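Local coordinates for probable spore coat polysaccharide biosynthesis protein E (Chromobacterium violaceum ATCC 12472, PDB 3G8R), which binds zinc and probably works in spore coat polysaccharide biosynthesis as a sialic acid synthase-type enzyme, seen here as its NeuB region and SAF domain, at the interface of chains A and B. Coordinates in Å, arbitrary orientation; residue numbers count along the deposited sequence, not the author numbering. Chains: chain A/B, Probable spore coat polysaccharide biosynthesis protein E.

Contact 1: the interface of chains A and B. Residues chain A 123, 125-126; chain B 280, 301, 312, 315-316.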
# COMPACT_ATOMS: atom_id res chain seq x y z
N THR A 123 17.25 -3.91 -21.91
CA THR A 123 17.02 -4.07 -23.36
C THR A 123 18.28 -4.47 -24.15
O THR A 123 18.32 -4.38 -25.37
CB THR A 123 16.40 -2.81 -23.97
OG1 THR A 123 17.11 -1.65 -23.52
CG2 THR A 123 14.98 -2.71 -23.56
N TRP A 125 19.51 -6.74 -25.81
CA TRP A 125 18.90 -7.89 -26.48
C TRP A 125 19.79 -9.11 -26.64
O TRP A 125 19.37 -10.23 -26.32
CB TRP A 125 18.40 -7.48 -27.85
CG TRP A 125 17.44 -6.36 -27.77
CD1 TRP A 125 17.57 -5.10 -28.31
CD2 TRP A 125 16.18 -6.37 -27.08
NE1 TRP A 125 16.47 -4.34 -28.02
CE2 TRP A 125 15.60 -5.09 -27.26
CE3 TRP A 125 15.49 -7.34 -26.32
CZ2 TRP A 125 14.35 -4.74 -26.68
CZ3 TRP A 125 14.25 -7.00 -25.76
CH2 TRP A 125 13.70 -5.71 -25.94
N PRO A 126 21.01 -8.91 -27.14
CA PRO A 126 21.93 -10.03 -27.23
C PRO A 126 22.13 -10.69 -25.87
O PRO A 126 22.24 -11.92 -25.80
CB PRO A 126 23.24 -9.39 -27.68
CG PRO A 126 22.84 -8.11 -28.31
CD PRO A 126 21.62 -7.65 -27.61
N ARG B 280 26.39 -1.31 -22.73
CA ARG B 280 27.42 -1.69 -23.69
C ARG B 280 27.30 -0.86 -24.97
O ARG B 280 26.24 -0.74 -25.54
CB ARG B 280 27.35 -3.18 -23.96
CG ARG B 280 27.48 -3.96 -22.67
CD ARG B 280 27.74 -5.40 -22.92
NE ARG B 280 26.57 -6.09 -23.44
CZ ARG B 280 26.61 -7.24 -24.11
NH1 ARG B 280 27.78 -7.82 -24.34
NH2 ARG B 280 25.49 -7.81 -24.53
N PHE B 301 30.68 -5.89 -28.25
CA PHE B 301 29.98 -5.01 -27.32
C PHE B 301 30.85 -4.80 -26.11
O PHE B 301 31.42 -5.75 -25.60
CB PHE B 301 28.65 -5.62 -26.86
CG PHE B 301 27.79 -6.06 -27.99
CD1 PHE B 301 27.33 -5.14 -28.92
CD2 PHE B 301 27.48 -7.41 -28.14
CE1 PHE B 301 26.55 -5.54 -29.98
CE2 PHE B 301 26.69 -7.83 -29.21
CZ PHE B 301 26.23 -6.88 -30.13
N ALA B 312 23.95 -1.77 -28.51
CA ALA B 312 23.61 -3.13 -28.00
C ALA B 312 22.14 -3.25 -27.61
O ALA B 312 21.48 -4.23 -27.95
CB ALA B 312 24.48 -3.54 -26.80
N TRP B 315 20.78 -3.45 -30.76
CA TRP B 315 21.18 -4.58 -31.56
C TRP B 315 20.04 -5.64 -31.61
O TRP B 315 20.16 -6.78 -31.10
CB TRP B 315 22.49 -5.16 -31.02
CG TRP B 315 23.23 -6.09 -31.97
CD1 TRP B 315 23.30 -7.47 -31.89
CD2 TRP B 315 23.99 -5.72 -33.14
NE1 TRP B 315 24.05 -7.97 -32.94
CE2 TRP B 315 24.49 -6.92 -33.71
CE3 TRP B 315 24.29 -4.50 -33.75
CZ2 TRP B 315 25.29 -6.93 -34.87
CZ3 TRP B 315 25.08 -4.50 -34.91
CH2 TRP B 315 25.57 -5.72 -35.45
N SER B 316 18.94 -5.26 -32.24
CA SER B 316 17.80 -6.16 -32.41
C SER B 316 18.01 -7.06 -33.63
O SER B 316 18.49 -6.61 -34.67
CB SER B 316 16.50 -5.35 -32.53
OG SER B 316 15.38 -6.14 -32.15
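The backbone carbonyl oxygen of B:Ala312 faces two neighbouring side chains of chain A: its O lies 3.4 Å from CD of A:Pro126 and 4.0 Å from CD1 of A:Trp125. These are van der Waals approaches to carbon, and the contacts here are chiefly apolar. The patch joins the start of helix 125-132 in the NeuB region of chain A to the SAF domain of chain B. Proline suits the first turn of a helix, where its lack of an N-H costs nothing, and its compact ring can fit between aromatic groups. CG of A:Pro126 touches CD1 at the pyrrole end of B:Trp315, 3.7 Å away, and the two side chains cross at about a right angle. The same CG rests 4.0 Å from CE2 of B:Phe301, at the rim of that ring. B:Phe301 and B:Trp315 support each other within chain B: the phenyl CZ stands over one face of the indole, near its rim, so the two rings meet edge to face and together offer an apolar surface to the proline. With CG of B:Trp315 turned opposite its own backbone N (chi1 -164°), the five-membered part of the indole comes up against A:Pro126. Farther along, A:Trp125 adds apolar surface beside the B:Trp315 to B:Ser316 backbone, while the O of A:Thr123 lies over one face of its indole. A:Trp125 meets this backbone through its CB, 3.8 Å from the carbonyl O of B:Trp315.

Contact 2: the interface of chains A and B. Residues chain A 280, 312-313; chain B 99, 124-127.
A short 3-10 turn, A:312-314, sets A:Ala312 and A:Asn313 against B:Asp124, a loop residue immediately before helix B:125-131. The main link is a salt bridge between A:Arg280 and B:Asp124, a two-pronged grip from the NE side of the guanidinium. NH2 of A:Arg280 donates to OD1 of B:Asp124 over 2.6 Å, and NE of A:Arg280 donates to OD2 of B:Asp124 over 3.2 Å. Both oxygens are met on their syn sides, but the arginine nitrogens stand somewhat off the carboxylate plane, and the two flat groups are turned 40° apart. Arginine suits this place because its planar head offers two N-H groups spaced like the two oxygens of a carboxylate; a bend in its chain at chi3 (40°) brings the NE edge round to the acid. B:Asp124 also serves its own chain as the N-cap of the helix. OD1 of B:Asp124 accepts from the backbone N of B:Leu127 at 3.1 Å through the anti lone pair, leaving the syn side to the arginine. Two donors thus share OD1, and the nearby helix start and guanidinium would probably favour the charged carboxylate. With CG opposite the aspartate's own N (chi1 -165°), the carboxylate points towards the first helical turn, where OD1 reaches that N-H. Small A:Ala312 lets the acid come close, its CB 3.4 Å from OD2 of B:Asp124. A:Asn313, short and flat, packs across the same aspartate at about a right angle, its ND2 3.6 Å from the backbone N of B:Asp124. The carbonyl O of B:Phe99 approaches the arginine's aliphatic stem, 3.4 Å from CD of A:Arg280.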
# COMPACT_ATOMS: atom_id res chain seq x y z
N ARG A 280 -30.06 -1.33 17.28
CA ARG A 280 -31.40 -0.92 17.64
C ARG A 280 -32.28 -2.17 17.74
O ARG A 280 -32.41 -2.94 16.79
CB ARG A 280 -31.90 0.01 16.55
CG ARG A 280 -32.34 1.35 17.02
CD ARG A 280 -32.17 2.43 15.98
NE ARG A 280 -32.52 2.01 14.62
CZ ARG A 280 -33.43 2.62 13.87
NH1 ARG A 280 -34.07 3.65 14.36
NH2 ARG A 280 -33.70 2.19 12.65
N ALA A 312 -33.30 -4.24 14.59
CA ALA A 312 -33.77 -3.49 13.45
C ALA A 312 -33.08 -3.98 12.21
O ALA A 312 -33.65 -3.99 11.11
CB ALA A 312 -33.50 -2.03 13.65
N ASN A 313 -31.83 -4.41 12.40
CA ASN A 313 -31.08 -5.05 11.33
C ASN A 313 -31.75 -6.27 10.71
O ASN A 313 -31.21 -6.87 9.79
CB ASN A 313 -29.70 -5.38 11.84
CG ASN A 313 -28.94 -4.14 12.25
OD1 ASN A 313 -29.38 -3.40 13.15
ND2 ASN A 313 -27.82 -3.89 11.59
N PHE B 99 -28.28 7.73 13.76
CA PHE B 99 -28.55 6.38 14.19
C PHE B 99 -30.05 6.04 14.22
O PHE B 99 -30.43 4.90 14.43
CB PHE B 99 -27.94 6.14 15.54
CG PHE B 99 -26.47 5.99 15.50
CD1 PHE B 99 -25.90 4.74 15.41
CD2 PHE B 99 -25.63 7.09 15.58
CE1 PHE B 99 -24.52 4.60 15.40
CE2 PHE B 99 -24.26 6.95 15.58
CZ PHE B 99 -23.71 5.71 15.48
N ASP B 124 -29.09 -1.73 9.00
CA ASP B 124 -30.30 -1.24 9.65
C ASP B 124 -31.28 -0.76 8.58
O ASP B 124 -31.42 0.45 8.34
CB ASP B 124 -29.98 -0.12 10.61
CG ASP B 124 -31.12 0.19 11.57
OD1 ASP B 124 -32.19 0.67 11.17
OD2 ASP B 124 -30.92 -0.06 12.78
N TRP B 125 -31.94 -1.71 7.93
CA TRP B 125 -32.74 -1.42 6.76
C TRP B 125 -33.70 -0.25 6.99
O TRP B 125 -33.85 0.62 6.11
CB TRP B 125 -33.43 -2.69 6.27
CG TRP B 125 -32.40 -3.59 5.72
CD1 TRP B 125 -31.87 -4.74 6.30
CD2 TRP B 125 -31.66 -3.37 4.51
NE1 TRP B 125 -30.86 -5.24 5.48
CE2 TRP B 125 -30.72 -4.43 4.39
CE3 TRP B 125 -31.71 -2.38 3.51
CZ2 TRP B 125 -29.86 -4.53 3.30
CZ3 TRP B 125 -30.83 -2.47 2.42
CH2 TRP B 125 -29.92 -3.54 2.33
N PRO B 126 -34.33 -0.17 8.17
CA PRO B 126 -35.27 0.92 8.26
C PRO B 126 -34.54 2.24 8.22
O PRO B 126 -35.05 3.16 7.60
CB PRO B 126 -35.94 0.70 9.61
CG PRO B 126 -35.80 -0.77 9.84
CD PRO B 126 -34.42 -1.05 9.36
N LEU B 127 -33.36 2.32 8.84
CA LEU B 127 -32.56 3.52 8.79
C LEU B 127 -32.07 3.73 7.36
O LEU B 127 -32.19 4.84 6.80
CB LEU B 127 -31.38 3.44 9.76
CG LEU B 127 -30.38 4.60 9.77
CD1 LEU B 127 -31.01 5.88 10.18
CD2 LEU B 127 -29.27 4.27 10.69

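About 67 Å separates the centres of contact 1 and contact 2, which lie towards opposite ends of the dimer. Residues 125, 126, 280 and 312 recur in both with the chains exchanged: each time one subunit's NeuB region meets the other's SAF domain. This reciprocal exchange is typical of sialic acid synthase-like dimers, so the assembly is plausibly the biological one. The copies differ: A:Pro126 hides 59 Å² and B:Pro126 6 Å²; B:Arg280 hides 1 Å² and A:Arg280 40 Å². Residue 312 opens a 3-10 turn in chain A but is loop with positive phi (79°) in chain B, suggesting that the SAF domain can settle differently.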